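Local coordinates for protein hydrolase, haloacid dehalogenase-like family (Streptococcus pneumoniae, PDB 2FI1) that is probably a hydrolase of the haloacid dehalogenase superfamily, whose exact substrate is not established, and binds a calcium ion, at residues F28-A33 with K71-R76; L90-S95 with A121-E126; I163-G168 with L173-F178. All blocks are in the same frame, centred on the assembly; numbering follows the deposited sequence.

Contact 1 (F28-A33 with K71-R76); sequences FVETLA and KENEAR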
loop_
_atom_site.group_PDB
_atom_site.type_symbol
_atom_site.label_atom_id
_atom_site.label_comp_id
_atom_site.label_asym_id
_atom_site.label_seq_id
_atom_site.Cartn_x
_atom_site.Cartn_y
_atom_site.Cartn_z
ATOM N N PHE A 28 -0.497 -8.424 15.850
ATOM C CA PHE A 28 -0.144 -9.837 15.948
ATOM C C PHE A 28 0.708 -10.091 17.198
ATOM O O PHE A 28 0.476 -11.043 17.948
ATOM C CB PHE A 28 0.597 -10.247 14.677
ATOM C CG PHE A 28 0.672 -11.732 14.449
ATOM C CD1 PHE A 28 -0.188 -12.347 13.551
ATOM C CD2 PHE A 28 1.623 -12.510 15.102
ATOM C CE1 PHE A 28 -0.106 -13.714 13.309
ATOM C CE2 PHE A 28 1.705 -13.869 14.871
ATOM C CZ PHE A 28 0.840 -14.477 13.977
ATOM N N VAL A 29 1.682 -9.222 17.432
ATOM C CA VAL A 29 2.544 -9.327 18.614
ATOM C C VAL A 29 1.711 -9.165 19.890
ATOM O O VAL A 29 1.872 -9.935 20.843
ATOM C CB VAL A 29 3.682 -8.278 18.543
ATOM C CG1 VAL A 29 4.419 -8.154 19.880
ATOM C CG2 VAL A 29 4.665 -8.625 17.425
ATOM N N GLU A 30 0.805 -8.194 19.921
ATOM C CA GLU A 30 -0.001 -8.001 21.122
ATOM C C GLU A 30 -0.954 -9.175 21.354
ATOM O O GLU A 30 -1.200 -9.567 22.503
ATOM C CB GLU A 30 -0.717 -6.646 21.111
ATOM C CG GLU A 30 -1.853 -6.480 20.159
ATOM C CD GLU A 30 -2.485 -5.089 20.261
ATOM O OE1 GLU A 30 -2.232 -4.379 21.265
ATOM O OE2 GLU A 30 -3.214 -4.693 19.336
ATOM N N THR A 31 -1.466 -9.767 20.279
ATOM C CA THR A 31 -2.338 -10.940 20.402
ATOM C C THR A 31 -1.551 -12.157 20.923
ATOM O O THR A 31 -2.034 -12.873 21.807
ATOM C CB THR A 31 -3.052 -11.260 19.072
ATOM O OG1 THR A 31 -3.706 -10.085 18.575
ATOM C CG2 THR A 31 -4.095 -12.359 19.258
ATOM N N LEU A 32 -0.342 -12.384 20.414
ATOM C CA LEU A 32 0.536 -13.427 20.959
ATOM C C LEU A 32 0.751 -13.272 22.466
ATOM O O LEU A 32 0.750 -14.270 23.203
ATOM C CB LEU A 32 1.892 -13.435 20.258
ATOM C CG LEU A 32 1.943 -13.980 18.832
ATOM C CD1 LEU A 32 3.322 -13.696 18.264
ATOM C CD2 LEU A 32 1.639 -15.468 18.789
ATOM N N ALA A 33 0.908 -12.035 22.924
ATOM C CA ALA A 33 1.180 -11.776 24.341
ATOM C C ALA A 33 0.017 -12.217 25.227
ATOM O O ALA A 33 0.235 -12.596 26.380
ATOM C CB ALA A 33 1.500 -10.311 24.564
ATOM N N LYS A 71 -7.635 -10.229 14.447
ATOM C CA LYS A 71 -8.348 -9.336 13.525
ATOM C C LYS A 71 -8.998 -8.165 14.256
ATOM O O LYS A 71 -9.026 -7.042 13.743
ATOM C CB LYS A 71 -9.388 -10.104 12.704
ATOM C CG LYS A 71 -8.787 -11.123 11.766
ATOM C CD LYS A 71 -8.141 -10.485 10.561
ATOM C CE LYS A 71 -7.600 -11.560 9.644
ATOM N NZ LYS A 71 -7.203 -11.017 8.336
ATOM N N GLU A 72 -9.511 -8.419 15.455
ATOM C CA GLU A 72 -10.061 -7.341 16.267
ATOM C C GLU A 72 -8.970 -6.344 16.662
ATOM O O GLU A 72 -9.151 -5.134 16.547
ATOM C CB GLU A 72 -10.789 -7.901 17.493
ATOM C CG GLU A 72 -12.117 -8.564 17.138
ATOM C CD GLU A 72 -13.005 -8.839 18.343
ATOM O OE1 GLU A 72 -12.935 -8.075 19.334
ATOM O OE2 GLU A 72 -13.785 -9.819 18.292
ATOM N N ASN A 73 -7.820 -6.852 17.093
ATOM C CA ASN A 73 -6.698 -5.985 17.439
ATOM C C ASN A 73 -6.157 -5.221 16.228
ATOM O O ASN A 73 -5.751 -4.069 16.351
ATOM C CB ASN A 73 -5.579 -6.780 18.117
ATOM C CG ASN A 73 -5.882 -7.088 19.574
ATOM O OD1 ASN A 73 -6.573 -6.319 20.250
ATOM N ND2 ASN A 73 -5.348 -8.195 20.070
ATOM N N GLU A 74 -6.173 -5.860 15.061
ATOM C CA GLU A 74 -5.727 -5.210 13.832
ATOM C C GLU A 74 -6.654 -4.051 13.459
ATOM O O GLU A 74 -6.190 -2.983 13.076
ATOM C CB GLU A 74 -5.646 -6.234 12.702
ATOM C CG GLU A 74 -5.104 -5.687 11.391
ATOM C CD GLU A 74 -5.260 -6.681 10.264
ATOM O OE1 GLU A 74 -6.370 -7.214 10.080
ATOM O OE2 GLU A 74 -4.281 -6.935 9.542
ATOM N N ALA A 75 -7.962 -4.266 13.563
ATOM C CA ALA A 75 -8.919 -3.195 13.293
ATOM C C ALA A 75 -8.675 -2.005 14.212
ATOM O O ALA A 75 -8.731 -0.852 13.777
ATOM C CB ALA A 75 -10.337 -3.698 13.447
ATOM N N ARG A 76 -8.386 -2.280 15.481
ATOM C CA ARG A 76 -8.046 -1.217 16.427
ATOM C C ARG A 76 -6.791 -0.447 16.023
ATOM O O ARG A 76 -6.763 0.779 16.070
ATOM C CB ARG A 76 -7.866 -1.776 17.828
ATOM C CG ARG A 76 -7.695 -0.703 18.889
ATOM C CD ARG A 76 -7.922 -1.244 20.287
ATOM N NE ARG A 76 -9.237 -1.874 20.421
ATOM C CZ ARG A 76 -9.476 -3.186 20.400
ATOM N NH1 ARG A 76 -8.491 -4.068 20.256
ATOM N NH2 ARG A 76 -10.725 -3.625 20.526
HETATM O O HOH W 1 -5.016 -3.151 18.970
#

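Contact 2 (L90-S95 with A121-E126); sequences LLEDIS and AAYFTE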
loop_
_atom_site.group_PDB
_atom_site.type_symbol
_atom_site.label_atom_id
_atom_site.label_comp_id
_atom_site.label_asym_id
_atom_site.label_seq_id
_atom_site.Cartn_x
_atom_site.Cartn_y
_atom_site.Cartn_z
ATOM N N LEU A 90 7.084 13.415 0.295
ATOM C CA LEU A 90 7.338 13.093 -1.103
ATOM C C LEU A 90 6.153 13.490 -1.971
ATOM O O LEU A 90 6.328 14.065 -3.041
ATOM C CB LEU A 90 7.698 11.610 -1.290
ATOM C CG LEU A 90 7.923 11.184 -2.744
ATOM C CD1 LEU A 90 9.001 12.024 -3.407
ATOM C CD2 LEU A 90 8.285 9.710 -2.835
ATOM N N LEU A 91 4.945 13.175 -1.510
ATOM C CA LEU A 91 3.759 13.590 -2.241
ATOM C C LEU A 91 3.758 15.116 -2.448
ATOM O O LEU A 91 3.463 15.613 -3.533
ATOM C CB LEU A 91 2.490 13.128 -1.526
ATOM C CG LEU A 91 2.314 11.612 -1.420
ATOM C CD1 LEU A 91 1.066 11.298 -0.609
ATOM C CD2 LEU A 91 2.235 10.925 -2.776
ATOM N N GLU A 92 4.137 15.845 -1.402
ATOM C CA GLU A 92 4.175 17.308 -1.491
ATOM C C GLU A 92 5.235 17.817 -2.463
ATOM O O GLU A 92 4.962 18.702 -3.272
ATOM C CB GLU A 92 4.393 17.919 -0.115
ATOM C CG GLU A 92 4.273 19.447 -0.071
ATOM C CD GLU A 92 2.929 19.976 -0.557
ATOM O OE1 GLU A 92 1.918 19.236 -0.562
ATOM O OE2 GLU A 92 2.875 21.159 -0.956
ATOM N N ASP A 93 6.440 17.241 -2.409
ATOM C CA ASP A 93 7.485 17.685 -3.314
ATOM C C ASP A 93 7.065 17.484 -4.768
ATOM O O ASP A 93 7.340 18.303 -5.628
ATOM C CB ASP A 93 8.806 16.954 -3.042
ATOM C CG ASP A 93 9.500 17.414 -1.779
ATOM O OD1 ASP A 93 9.263 18.559 -1.326
ATOM O OD2 ASP A 93 10.311 16.644 -1.228
ATOM N N ILE A 94 6.403 16.367 -5.061
ATOM C CA ILE A 94 5.919 16.109 -6.412
ATOM C C ILE A 94 4.803 17.078 -6.815
ATOM O O ILE A 94 4.801 17.622 -7.932
ATOM C CB ILE A 94 5.447 14.631 -6.546
ATOM C CG1 ILE A 94 6.660 13.691 -6.534
ATOM C CG2 ILE A 94 4.620 14.422 -7.796
ATOM C CD1 ILE A 94 6.292 12.226 -6.346
ATOM N N SER A 95 3.839 17.275 -5.923
ATOM C CA SER A 95 2.738 18.189 -6.209
ATOM C C SER A 95 3.234 19.623 -6.408
ATOM O O SER A 95 2.681 20.363 -7.217
ATOM C CB SER A 95 1.695 18.130 -5.101
ATOM O OG SER A 95 1.074 16.852 -5.094
ATOM N N ALA A 121 -5.522 12.160 1.536
ATOM C CA ALA A 121 -6.604 12.177 0.551
ATOM C C ALA A 121 -6.480 13.363 -0.406
ATOM O O ALA A 121 -6.772 13.252 -1.605
ATOM C CB ALA A 121 -7.960 12.203 1.243
ATOM N N ALA A 122 -6.035 14.497 0.131
ATOM C CA ALA A 122 -5.927 15.724 -0.652
ATOM C C ALA A 122 -4.974 15.620 -1.832
ATOM O O ALA A 122 -5.052 16.435 -2.751
ATOM C CB ALA A 122 -5.515 16.886 0.243
ATOM N N TYR A 123 -4.085 14.629 -1.828
ATOM C CA TYR A 123 -3.111 14.505 -2.904
ATOM C C TYR A 123 -3.646 13.906 -4.193
ATOM O O TYR A 123 -3.055 14.115 -5.245
ATOM C CB TYR A 123 -1.877 13.714 -2.447
ATOM C CG TYR A 123 -0.988 14.562 -1.587
ATOM C CD1 TYR A 123 -0.247 15.591 -2.155
ATOM C CD2 TYR A 123 -0.946 14.405 -0.203
ATOM C CE1 TYR A 123 0.540 16.408 -1.373
ATOM C CE2 TYR A 123 -0.150 15.236 0.588
ATOM C CZ TYR A 123 0.575 16.229 -0.007
ATOM O OH TYR A 123 1.337 17.051 0.789
ATOM N N PHE A 124 -4.755 13.161 -4.134
ATOM C CA PHE A 124 -5.140 12.322 -5.262
ATOM C C PHE A 124 -6.160 12.960 -6.161
ATOM O O PHE A 124 -7.233 13.344 -5.722
ATOM C CB PHE A 124 -5.613 10.959 -4.759
ATOM C CG PHE A 124 -4.532 10.230 -4.034
ATOM C CD1 PHE A 124 -3.540 9.566 -4.733
ATOM C CD2 PHE A 124 -4.437 10.299 -2.660
ATOM C CE1 PHE A 124 -2.500 8.948 -4.080
ATOM C CE2 PHE A 124 -3.388 9.682 -1.995
ATOM C CZ PHE A 124 -2.414 9.001 -2.718
ATOM N N THR A 125 -5.806 13.069 -7.432
ATOM C CA THR A 125 -6.736 13.541 -8.449
ATOM C C THR A 125 -7.886 12.553 -8.618
ATOM O O THR A 125 -9.047 12.955 -8.734
ATOM C CB THR A 125 -6.001 13.790 -9.767
ATOM O OG1 THR A 125 -5.049 14.850 -9.574
ATOM C CG2 THR A 125 -6.964 14.156 -10.882
ATOM N N GLU A 126 -7.576 11.259 -8.618
ATOM C CA GLU A 126 -8.608 10.228 -8.583
ATOM C C GLU A 126 -8.075 8.994 -7.871
ATOM O O GLU A 126 -6.908 8.616 -8.033
ATOM C CB GLU A 126 -9.109 9.857 -9.982
ATOM C CG GLU A 126 -10.276 8.859 -9.934
ATOM C CD GLU A 126 -11.018 8.658 -11.241
ATOM O OE1 GLU A 126 -11.033 9.554 -12.105
ATOM O OE2 GLU A 126 -11.607 7.570 -11.404
#

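Contact 3 (I163-G168 with L173-F178); sequences IDIEAG and LDTHLF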
loop_
_atom_site.group_PDB
_atom_site.type_symbol
_atom_site.label_atom_id
_atom_site.label_comp_id
_atom_site.label_asym_id
_atom_site.label_seq_id
_atom_site.Cartn_x
_atom_site.Cartn_y
_atom_site.Cartn_z
ATOM N N ILE A 163 2.725 -7.769 -9.691
ATOM C CA ILE A 163 1.508 -7.456 -10.452
ATOM C C ILE A 163 1.354 -5.960 -10.737
ATOM O O ILE A 163 0.720 -5.573 -11.726
ATOM C CB ILE A 163 0.211 -7.999 -9.797
ATOM C CG1 ILE A 163 -0.011 -7.410 -8.398
ATOM C CG2 ILE A 163 0.235 -9.526 -9.790
ATOM C CD1 ILE A 163 -1.374 -7.730 -7.824
ATOM N N ASP A 164 1.948 -5.122 -9.881
ATOM C CA ASP A 164 1.902 -3.676 -10.085
ATOM C C ASP A 164 2.764 -3.284 -11.274
ATOM O O ASP A 164 2.363 -2.491 -12.129
ATOM C CB ASP A 164 2.385 -2.961 -8.829
ATOM C CG ASP A 164 1.586 -3.341 -7.605
ATOM O OD1 ASP A 164 0.345 -3.538 -7.709
ATOM O OD2 ASP A 164 2.206 -3.507 -6.544
ATOM N N ILE A 165 3.954 -3.877 -11.319
ATOM C CA ILE A 165 4.883 -3.666 -12.417
ATOM C C ILE A 165 4.288 -4.177 -13.722
ATOM O O ILE A 165 4.348 -3.511 -14.755
ATOM C CB ILE A 165 6.240 -4.396 -12.155
ATOM C CG1 ILE A 165 6.873 -3.978 -10.820
ATOM C CG2 ILE A 165 7.203 -4.210 -13.326
ATOM C CD1 ILE A 165 6.972 -2.515 -10.601
ATOM N N GLU A 166 3.706 -5.369 -13.671
ATOM C CA GLU A 166 3.122 -5.971 -14.872
ATOM C C GLU A 166 1.960 -5.144 -15.404
ATOM O O GLU A 166 1.838 -4.957 -16.615
ATOM C CB GLU A 166 2.697 -7.408 -14.586
ATOM C CG GLU A 166 3.906 -8.326 -14.368
ATOM C CD GLU A 166 3.609 -9.604 -13.609
ATOM O OE1 GLU A 166 2.487 -9.776 -13.096
ATOM O OE2 GLU A 166 4.540 -10.442 -13.506
ATOM N N ALA A 167 1.107 -4.630 -14.520
ATOM C CA ALA A 167 0.007 -3.774 -14.960
ATOM C C ALA A 167 0.527 -2.503 -15.604
ATOM O O ALA A 167 0.051 -2.082 -16.664
ATOM C CB ALA A 167 -0.933 -3.434 -13.808
ATOM N N GLY A 168 1.509 -1.879 -14.961
ATOM C CA GLY A 168 2.082 -0.645 -15.497
ATOM C C GLY A 168 2.689 -0.864 -16.872
ATOM O O GLY A 168 2.439 -0.087 -17.799
ATOM N N LEU A 173 3.334 2.269 -19.401
ATOM C CA LEU A 173 3.887 3.247 -18.481
ATOM C C LEU A 173 5.182 2.733 -17.872
ATOM O O LEU A 173 5.377 1.533 -17.720
ATOM C CB LEU A 173 2.874 3.554 -17.373
ATOM C CG LEU A 173 1.515 4.058 -17.861
ATOM C CD1 LEU A 173 0.484 4.003 -16.750
ATOM C CD2 LEU A 173 1.655 5.466 -18.414
ATOM N N ASP A 174 6.067 3.655 -17.509
ATOM C CA ASP A 174 7.240 3.287 -16.738
ATOM C C ASP A 174 6.810 2.833 -15.348
ATOM O O ASP A 174 5.735 3.204 -14.861
ATOM C CB ASP A 174 8.217 4.455 -16.629
ATOM C CG ASP A 174 8.993 4.702 -17.915
ATOM O OD1 ASP A 174 8.761 4.004 -18.930
ATOM O OD2 ASP A 174 9.850 5.608 -17.891
ATOM N N THR A 175 7.661 2.034 -14.722
ATOM C CA THR A 175 7.357 1.460 -13.421
ATOM C C THR A 175 8.503 1.619 -12.421
ATOM O O THR A 175 9.666 1.788 -12.803
ATOM C CB THR A 175 6.993 -0.033 -13.540
ATOM O OG1 THR A 175 8.130 -0.776 -13.990
ATOM C CG2 THR A 175 5.835 -0.241 -14.493
ATOM N N HIS A 176 8.153 1.545 -11.141
ATOM C CA HIS A 176 9.122 1.501 -10.071
ATOM C C HIS A 176 8.676 0.468 -9.052
ATOM O O HIS A 176 7.576 0.541 -8.528
ATOM C CB HIS A 176 9.252 2.867 -9.393
ATOM C CG HIS A 176 10.235 2.880 -8.266
ATOM N ND1 HIS A 176 11.593 2.983 -8.473
ATOM C CD2 HIS A 176 10.066 2.751 -6.927
ATOM C CE1 HIS A 176 12.215 2.941 -7.307
ATOM N NE2 HIS A 176 11.313 2.797 -6.353
ATOM N N LEU A 177 9.537 -0.514 -8.801
ATOM C CA LEU A 177 9.293 -1.526 -7.795
ATOM C C LEU A 177 9.715 -0.961 -6.450
ATOM O O LEU A 177 10.903 -0.869 -6.131
ATOM C CB LEU A 177 10.079 -2.795 -8.133
ATOM C CG LEU A 177 9.914 -3.988 -7.196
ATOM C CD1 LEU A 177 8.510 -4.502 -7.236
ATOM C CD2 LEU A 177 10.913 -5.073 -7.606
ATOM N N PHE A 178 8.722 -0.550 -5.671
ATOM C CA PHE A 178 8.972 0.183 -4.442
ATOM C C PHE A 178 9.632 -0.655 -3.371
ATOM O O PHE A 178 9.147 -1.745 -3.050
ATOM C CB PHE A 178 7.644 0.692 -3.889
ATOM C CG PHE A 178 7.790 1.482 -2.625
ATOM C CD1 PHE A 178 8.121 2.827 -2.680
ATOM C CD2 PHE A 178 7.631 0.878 -1.389
ATOM C CE1 PHE A 178 8.261 3.553 -1.512
ATOM C CE2 PHE A 178 7.776 1.605 -0.227
ATOM C CZ PHE A 178 8.088 2.935 -0.298
#

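Contact 1 (F28-A33 with K71-R76)
Asn73 of helix 66-77 reaches across to Thr31 and Glu30 of helix 20-34. The nearest backbone pair is Thr31 and Asn73, with CA atoms 7.2 Å apart, so the polar side chains span the gap. From CB outward, Asn73 meets a different atom at nearly each step. Its CB lies 3.4 Å from Glu30 OE2, a plain van der Waals contact. Its CG is 3.6 Å from the same Glu30 OE2. Then the amide divides. The nitrogen branch, ND2, gives a hydrogen bond to Thr31 OG1 at 2.9 Å. This bond is nearly straight, 172° at the hydrogen, and the acceptor lies in the amide plane. The oxygen branch, Asn73 OD1, faces the edge of the Arg76 guanidinium one turn on, 3.0 Å from Arg76 NH1.

Thr31 OG1 is gripped twice, because it also bonds to Ala27 O on its own helix. That second bond helps fix its rotation and leaves it an acceptor for Asn73. Glu30 crosses the amide at a slant, its carboxylate plane turned 44° from the amide plane. Its chain runs out extended from CG, which sits between the backbone N and the carbonyl carbon (chi1 72°). A water donates to the carbonyl oxygen Asn73 O at 2.9 Å. The same water lies too close to Glu30 OE2 for a sound bond, so a water bridge between the helices is doubtful.

The contact lies in the all-helical part of the chain, a helical cap of the kind inserted in many haloacid dehalogenase-like enzymes. Beside this polar contact the same two helices also meet through Phe28, edge-to-face with Phe66 and Tyr70. Helices 41-50 and 52-59 cover Phe28 from further sides.

Contact 2 (L90-S95 with A121-E126)
The turn of 3-10 helix at residues 121-123 comes up to helix 87-96, with the CA atoms of Leu91 and Tyr123 7.0 Å apart. Tyr123 carries the contact. Its ring lies over Leu91, whose CB sits 3.6 Å from the ring centroid and only 6° off the normal. This is a CH-pi contact over the face. Leu91 CD1 extends the apolar patch, 3.7 Å from Tyr123 CD2.

Two polar groups meet the ring's edge and hydroxyl. Ser95 OG approaches the edge in the ring plane, 3.5 Å from Tyr123 CD1. At the far end, Tyr123 OH donates a short hydrogen bond of 2.6 Å to Glu92 OE1. The oxygen is met on its anti side, 16° out of the carboxylate plane, and the carboxylate is turned steeply against the ring. A bend in the Glu92 chain (chi2 58°) brings OE1 back to the hydroxyl. The face contact and the bond at the hydroxyl together probably limit how the ring can move.

Around this pair, Leu91 also packs on Trp11 of strand 8-11 and on Ile120. His101 of strand 100-104 donates to Leu91 O. After Tyr123 the chain enters edge strand 124-128, whose Thr125 and Glu126 pair with strand 100-104. The contact thus joins a helix on one side of the parallel sheet to the approach to its outermost strand.

Contact 3 (I163-G168 with L173-F178)
Helix segment 163-168 and strand 174-177 run antiparallel, their axes 7.8 Å apart at closest approach and 173° apart in direction. The backbones are close at two points. Gly168 and Leu173 have CA atoms 5.2 Å apart, and Ile165 and Thr175 come nearly as near. At the first, Leu173 N donates to Gly168 O at 3.0 Å. The donor is tilted 33° from the carbonyl plane. This bond spans the short turn between helix and strand.

Thr175 CG2 packs directly on the backbone of Gly168, 3.9 Å from Gly168 CA. The same methyl also touches the carbonyl oxygen of Ile165.

The two elements are the last two of a right-handed beta-alpha-beta unit, strand 155-159, helix 162-170, strand 174-177, in the Rossmann-like core of the haloacid dehalogenase fold. Along its edge the strand bonds to strand 155-159, through Asp174 and His176 with Val157.

Ile165 packs between helix and strand. Its two branches split: CG2 meets Thr175 OG1 at 3.6 Å, while CD1 reaches over the strand backbone, 3.7 Å from Leu177 N and equally close to His176 O. CG1 stands beside the backbone N (chi1 -55°), and the fold at chi2 carries CD1 to the strand. Leu177 CD1 lies 4.0 Å from Ile165 CG1. The side chain of Leu177 is about 9 Å from the bound calcium ion.

In the fold
Contacts 2 and 3 both reach the same parallel sheet, near its two opposite edge strands, 124-128 and 174-177. Their centres are 19 Å apart and their nearest atoms about 6 Å apart. Contact 1 touches neither: it lies in the helical part on the other side of the chain's centre, about 17 Å from contact 3 between nearest atoms. All three are partly buried, and none is a pure core contact. The chemistry differs. Contact 1 is polar, helix to helix, through an amide and a hydroxyl. Contact 2 mixes an aromatic face with a hydroxyl-to-carboxylate hydrogen bond. Contact 3 is mostly apolar packing with one backbone bond.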